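Local structure of uncharacterized protein (Bacteroides ovatus, 4IPB) at residues A[10-13]-A[14-18]; A[64-67]-A[68-71]. The protein is of unknown function but belongs to the putative beta-lactamase-inhibitor-like, PepSY-like family and packs helices on an antiparallel sheet. One frame throughout, in Å; residues are numbered along the deposited sequence.

Interaction 1 of 2, residues A[10-13]-A[14-18]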
ATOM      1  N   SER A  10     -18.032   8.295   8.765  1.00 15.24           N
ATOM      2  CA  SER A  10     -18.353   9.641   8.287  0.70 15.92           C
ATOM      3  C   SER A  10     -17.221  10.206   7.433  1.00 14.80           C
ATOM      4  O   SER A  10     -17.432  10.737   6.308  1.00 15.35           O
ATOM      5  CB  SER A  10     -18.583  10.563   9.481  0.70 16.38           C
ATOM      6  OG  SER A  10     -18.883  11.880   9.046  0.70 17.29           O
ATOM      7  N   THR A  11     -16.002  10.065   7.925  1.00 13.35           N
ATOM      8  CA  THR A  11     -14.856  10.581   7.156  1.00 12.93           C
ATOM      9  C   THR A  11     -14.703   9.771   5.887  1.00 12.20           C
ATOM     10  O   THR A  11     -14.474  10.322   4.789  1.00 11.88           O
ATOM     11  CB  THR A  11     -13.567  10.495   7.954  1.00 13.51           C
ATOM     12  OG1 THR A  11     -13.748  11.240   9.157  1.00 14.01           O
ATOM     13  CG2 THR A  11     -12.455  11.103   7.142  1.00 13.53           C
ATOM     14  N   PHE A  12     -14.893   8.435   5.991  1.00 12.24           N
ATOM     15  CA  PHE A  12     -14.715   7.572   4.825  1.00 11.95           C
ATOM     16  C   PHE A  12     -15.705   7.942   3.727  1.00 12.55           C
ATOM     17  O   PHE A  12     -15.356   7.975   2.543  1.00 12.10           O
ATOM     18  CB  PHE A  12     -14.824   6.090   5.192  1.00 12.31           C
ATOM     19  CG  PHE A  12     -14.751   5.189   4.009  1.00 12.27           C
ATOM     20  CD1 PHE A  12     -13.535   4.878   3.435  1.00 12.04           C
ATOM     21  CD2 PHE A  12     -15.916   4.720   3.416  1.00 13.44           C
ATOM     22  CE1 PHE A  12     -13.497   4.037   2.322  1.00 12.73           C
ATOM     23  CE2 PHE A  12     -15.873   3.938   2.313  1.00 13.24           C
ATOM     24  CZ  PHE A  12     -14.634   3.596   1.765  1.00 13.08           C
ATOM     25  N   LYS A  13     -16.932   8.201   4.117  1.00 13.64           N
ATOM     26  CA  LYS A  13     -17.999   8.538   3.167  1.00 15.87           C
ATOM     27  C   LYS A  13     -17.699   9.862   2.468  1.00 15.21           C
ATOM     28  O   LYS A  13     -18.060  10.041   1.303  1.00 16.22           O
ATOM     29  CB  LYS A  13     -19.349   8.581   3.866  1.00 18.56           C
ATOM     30  CG  LYS A  13     -20.546   8.887   2.965  1.00 24.72           C
ATOM     31  CD  LYS A  13     -20.869   7.661   2.137  1.00 29.42           C
ATOM     32  CE  LYS A  13     -22.055   7.815   1.209  1.00 35.18           C
ATOM     33  NZ  LYS A  13     -22.095   6.514   0.478  1.00 37.55           N
ATOM     34  N   LYS A  14     -17.019  10.785   3.136  1.00 14.74           N
ATOM     35  CA  LYS A  14     -16.570  12.008   2.456  1.00 14.77           C
ATOM     36  C   LYS A  14     -15.435  11.776   1.447  1.00 13.28           C
ATOM     37  O   LYS A  14     -15.458  12.364   0.331  1.00 13.67           O
ATOM     38  CB  LYS A  14     -16.166  13.041   3.469  1.00 16.31           C
ATOM     39  CG  LYS A  14     -17.360  13.514   4.291  1.00 20.03           C
ATOM     40  CD  LYS A  14     -16.942  14.643   5.191  1.00 25.76           C
ATOM     41  CE  LYS A  14     -18.188  15.210   5.819  1.00 29.81           C
ATOM     42  NZ  LYS A  14     -18.487  14.408   7.031  1.00 31.97           N
HETATM   43  N   MSE A  15     -14.510  10.885   1.785  1.00 12.16           N
HETATM   44  CA  MSE A  15     -13.388  10.554   0.891  1.00 11.86           C
HETATM   45  C   MSE A  15     -13.836   9.764  -0.329  1.00 12.93           C
HETATM   46  O   MSE A  15     -13.307   9.960  -1.433  1.00 15.29           O
HETATM   47  CB  MSE A  15     -12.312   9.779   1.645  1.00 11.61           C
HETATM   48  CG  MSE A  15     -11.646  10.633   2.665  1.00 10.78           C
HETATM   49 SE   MSE A  15     -10.197   9.680   3.530  0.75  9.67          SE
HETATM   50  CE  MSE A  15      -8.929   9.637   2.198  1.00  9.92           C
ATOM     51  N   TYR A  16     -14.714   8.768  -0.106  1.00 12.80           N
ATOM     52  CA  TYR A  16     -15.103   7.808  -1.102  1.00 14.83           C
ATOM     53  C   TYR A  16     -16.617   7.617  -1.122  1.00 15.15           C
ATOM     54  O   TYR A  16     -17.138   6.540  -0.776  1.00 15.80           O
ATOM     55  CB  TYR A  16     -14.400   6.465  -0.836  1.00 14.22           C
ATOM     56  CG  TYR A  16     -12.905   6.597  -1.031  1.00 14.20           C
ATOM     57  CD1 TYR A  16     -12.362   6.617  -2.284  1.00 15.21           C
ATOM     58  CD2 TYR A  16     -12.069   6.677   0.023  1.00 14.84           C
ATOM     59  CE1 TYR A  16     -11.020   6.724  -2.475  1.00 17.26           C
ATOM     60  CE2 TYR A  16     -10.727   6.874  -0.151  1.00 14.07           C
ATOM     61  CZ  TYR A  16     -10.211   6.889  -1.402  1.00 17.01           C
ATOM     62  OH  TYR A  16      -8.846   7.069  -1.631  1.00 20.80           O
ATOM     63  N   PRO A  17     -17.352   8.669  -1.548  1.00 16.31           N
ATOM     64  CA  PRO A  17     -18.816   8.642  -1.461  1.00 19.06           C
ATOM     65  C   PRO A  17     -19.462   7.526  -2.292  1.00 19.69           C
ATOM     66  O   PRO A  17     -20.573   7.075  -1.963  1.00 24.54           O
ATOM     67  CB  PRO A  17     -19.225  10.039  -1.960  1.00 20.23           C
ATOM     68  CG  PRO A  17     -18.062  10.551  -2.708  1.00 19.81           C
ATOM     69  CD  PRO A  17     -16.875  10.009  -1.949  1.00 18.38           C
ATOM     70  N   LYS A  18     -18.784   7.080  -3.342  1.00 19.09           N
ATOM     71  CA  LYS A  18     -19.366   6.075  -4.246  1.00 21.73           C
ATOM     72  C   LYS A  18     -18.865   4.648  -3.988  1.00 21.08           C
ATOM     73  O   LYS A  18     -19.299   3.703  -4.659  1.00 22.87           O
ATOM     74  CB  LYS A  18     -19.095   6.459  -5.693  1.00 23.94           C
ATOM     75  CG  LYS A  18     -19.642   7.832  -6.042  1.00 26.42           C
ATOM     76  CD  LYS A  18     -21.079   8.014  -5.503  1.00 29.78           C
ATOM     77  CE  LYS A  18     -21.950   8.785  -6.459  1.00 41.08           C
ATOM     78  NZ  LYS A  18     -21.374  10.046  -6.991  1.00 36.76           N
TER
HETATM   79  O   HOH W   1     -20.067  11.669   5.826  1.00 22.81           O
HETATM   80  O   HOH W   2     -19.128   4.988   0.336  1.00 24.56           O
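The Phe12 and Tyr16 side chains, one helical turn apart, meet at the C-terminal end of helix 6-15, a helix laid on the antiparallel sheet of this PepSY-like fold. The two side chains cross at about a right angle. Tyr16 CB sits over one face of the Phe12 ring, 4.3 Å from its centroid, in a CH-pi contact, while the rings themselves meet obliquely, their planes at 34°. Their closest carbons are Phe12 CE1 and Tyr16 CD2, 3.8 Å apart. Phe12 swings its CG away from its own backbone N (chi1 176°), which carries the ring along the helix toward Tyr16. Both rings also meet Phe35 edge-to-face, so the pair faces the sheet. Thr11 OG1 is hydrogen-bonded to Gly50 O.

Tyr16 is the first residue to leave helical geometry, yet its N still bonds to Phe12 O at 2.8 Å, closing the last of three successive i to i+4 bonds. On the solvent side, the two lysines run in different directions. Lys14 lies back along the helix over Ser10, where a water bonded to Ser10 O is weakly shared with its NZ. Lys13 reaches forward past the helix end, its chain bent at chi2, and NZ donates to Pro17 O at 2.9 Å, tilted 22° from the carbonyl plane.

Interaction 2 of 2, residues A[64-67]-A[68-71]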
ATOM      1  N   ARG A  64       2.243   1.059 -14.314  1.00 20.04           N
ATOM      2  CA  ARG A  64       1.523   2.092 -13.541  1.00 20.32           C
ATOM      3  C   ARG A  64       2.445   3.053 -12.831  1.00 18.88           C
ATOM      4  O   ARG A  64       1.976   4.050 -12.283  1.00 19.61           O
ATOM      5  CB  ARG A  64       0.596   1.442 -12.499  1.00 21.73           C
ATOM      6  CG  ARG A  64      -0.809   1.161 -13.001  1.00 28.39           C
ATOM      7  CD  ARG A  64      -0.911  -0.003 -13.919  1.00 34.96           C
ATOM      8  NE  ARG A  64      -2.287  -0.094 -14.422  1.00 38.10           N
ATOM      9  CZ  ARG A  64      -3.293  -0.756 -13.836  1.00 51.71           C
ATOM     10  NH1 ARG A  64      -3.129  -1.431 -12.686  1.00 45.37           N
ATOM     11  NH2 ARG A  64      -4.497  -0.744 -14.414  1.00 45.35           N
ATOM     12  N   LEU A  65       3.746   2.766 -12.822  1.00 19.07           N
ATOM     13  CA  LEU A  65       4.721   3.692 -12.223  1.00 18.63           C
ATOM     14  C   LEU A  65       5.002   4.900 -13.065  1.00 19.22           C
ATOM     15  O   LEU A  65       4.905   4.827 -14.292  1.00 19.16           O
ATOM     16  CB  LEU A  65       6.044   2.999 -11.956  1.00 20.26           C
ATOM     17  CG  LEU A  65       5.983   1.771 -11.057  1.00 20.64           C
ATOM     18  CD1 LEU A  65       7.307   1.067 -11.114  1.00 21.80           C
ATOM     19  CD2 LEU A  65       5.637   2.191  -9.647  1.00 21.15           C
ATOM     20  N   THR A  66       5.395   6.011 -12.425  1.00 19.27           N
ATOM     21  CA  THR A  66       5.946   7.136 -13.140  1.00 19.84           C
ATOM     22  C   THR A  66       7.242   6.725 -13.820  1.00 20.53           C
ATOM     23  O   THR A  66       7.929   5.790 -13.378  1.00 20.36           O
ATOM     24  CB  THR A  66       6.255   8.328 -12.216  1.00 19.90           C
ATOM     25  OG1 THR A  66       7.248   7.959 -11.242  1.00 18.59           O
ATOM     26  CG2 THR A  66       4.994   8.773 -11.505  1.00 21.02           C
ATOM     27  N   PRO A  67       7.639   7.447 -14.862  1.00 22.24           N
ATOM     28  CA  PRO A  67       8.916   7.144 -15.443  1.00 22.79           C
ATOM     29  C   PRO A  67      10.064   7.193 -14.436  1.00 22.39           C
ATOM     30  O   PRO A  67      10.995   6.381 -14.516  1.00 21.84           O
ATOM     31  CB  PRO A  67       9.057   8.202 -16.554  1.00 25.13           C
ATOM     32  CG  PRO A  67       7.651   8.544 -16.920  1.00 24.34           C
ATOM     33  CD  PRO A  67       6.864   8.424 -15.647  1.00 24.14           C
ATOM     34  N   THR A  68      10.013   8.144 -13.508  1.00 22.39           N
ATOM     35  CA  THR A  68      11.102   8.331 -12.560  1.00 23.14           C
ATOM     36  C   THR A  68      11.302   7.101 -11.704  1.00 20.13           C
ATOM     37  O   THR A  68      12.447   6.634 -11.531  1.00 21.12           O
ATOM     38  CB  THR A  68      10.869   9.590 -11.697  1.00 24.88           C
ATOM     39  OG1 THR A  68      10.947  10.754 -12.534  1.00 28.74           O
ATOM     40  CG2 THR A  68      11.948   9.720 -10.647  1.00 25.59           C
ATOM     41  N   VAL A  69      10.202   6.549 -11.188  1.00 18.54           N
ATOM     42  CA  VAL A  69      10.309   5.363 -10.348  1.00 17.70           C
ATOM     43  C   VAL A  69      10.634   4.123 -11.186  1.00 17.76           C
ATOM     44  O   VAL A  69      11.479   3.319 -10.799  1.00 17.14           O
ATOM     45  CB  VAL A  69       9.069   5.141  -9.477  1.00 16.69           C
ATOM     46  CG1 VAL A  69       9.235   3.913  -8.625  1.00 15.75           C
ATOM     47  CG2 VAL A  69       8.824   6.339  -8.571  1.00 16.79           C
ATOM     48  N   TYR A  70       9.976   3.996 -12.341  1.00 17.98           N
ATOM     49  CA  TYR A  70      10.295   2.940 -13.292  1.00 18.27           C
ATOM     50  C   TYR A  70      11.774   2.864 -13.660  1.00 18.98           C
ATOM     51  O   TYR A  70      12.376   1.799 -13.633  1.00 19.09           O
ATOM     52  CB  TYR A  70       9.474   3.079 -14.562  1.00 18.77           C
ATOM     53  CG  TYR A  70       9.761   1.948 -15.517  1.00 19.79           C
ATOM     54  CD1 TYR A  70       9.126   0.721 -15.364  1.00 19.67           C
ATOM     55  CD2 TYR A  70      10.588   2.138 -16.609  1.00 20.86           C
ATOM     56  CE1 TYR A  70       9.384  -0.325 -16.252  1.00 21.32           C
ATOM     57  CE2 TYR A  70      10.848   1.101 -17.520  1.00 22.02           C
ATOM     58  CZ  TYR A  70      10.240  -0.116 -17.340  1.00 21.99           C
ATOM     59  OH  TYR A  70      10.500  -1.144 -18.212  1.00 23.24           O
ATOM     60  N   ASN A  71      12.331   4.003 -14.052  1.00 20.25           N
ATOM     61  CA  ASN A  71      13.704   4.065 -14.498  1.00 21.57           C
ATOM     62  C   ASN A  71      14.659   3.662 -13.381  1.00 21.55           C
ATOM     63  O   ASN A  71      15.686   3.021 -13.631  1.00 23.34           O
ATOM     64  CB  ASN A  71      14.083   5.452 -14.985  1.00 23.32           C
ATOM     65  CG  ASN A  71      13.400   5.829 -16.287  1.00 24.85           C
ATOM     66  OD1 ASN A  71      12.863   4.968 -17.021  1.00 26.28           O
ATOM     67  ND2 ASN A  71      13.386   7.121 -16.577  1.00 25.80           N
TER
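Leu65 and Thr66 meet the first turn of helix 67-75 from the loop that leads into it. Thr68, the second residue of the helix, takes a modest part: its CB lies 4.0 Å from Thr66 OG1, beside the bond that this hydroxyl makes one residue further on.

Val69 is where the loop takes hold of the helix. Its N donates to Thr66 OG1 over 3.3 Å, a long but straight bond with an N-H...O angle of 166°. This makes Thr66 the N-cap: a side-chain oxygen accepts from an amide of the first turn that has no preceding helical carbonyl to bond to. The torsion suits the job, for chi1 of 62° sets OG1 between the backbone N and the carbonyl carbon of Thr66, turned back toward the helix. The same oxygen also touches Val69 CG2 at 3.5 Å. The other methyl, CG1, meets Leu65 CD2 at 4.1 Å, with the two side chains crossing at about a right angle. Leu65 and Val69 both rest on Ile98 of strand 97-104, and Leu65 touches Ile100 as well, so the apolar side of the cap is seated on the sheet.

Tyr70 sends its N to Thr66 O at 2.9 Å, the N-cap residue's carbonyl opening the i to i+4 series. Its CB stands 4.3 Å from Leu65 CB, whereas the ring leads off from the loop.

At Asn71 the series continues, with N bonding to Pro67 O at 2.8 Å. The Asn71 side chain turns back toward that oxygen, CG lying 3.0 Å from Pro67 O, and OD1 comes in plane to the edge of the Tyr70 ring.

In the fold
Interaction 1 and interaction 2 deal with different ends of two helices: residues 10-18 finish helix 6-15, whereas residues 64-71 start helix 67-75. They follow one another along the chain, and strands 23-27, 30-37, 40-46 and 52-58 come between them. Their centres are 30 Å apart and their nearest atoms about 15 Å, so they do not touch; what connects them is the antiparallel sheet. Helix 6-15 packs against strands in its first half, helix 67-75 against strand 97-104 in its second. A glycerol, probably from the crystallisation liquor, is hydrogen-bonded to Tyr16 OH in interaction 1; with the function unknown, the glycerol may or may not mark a pocket.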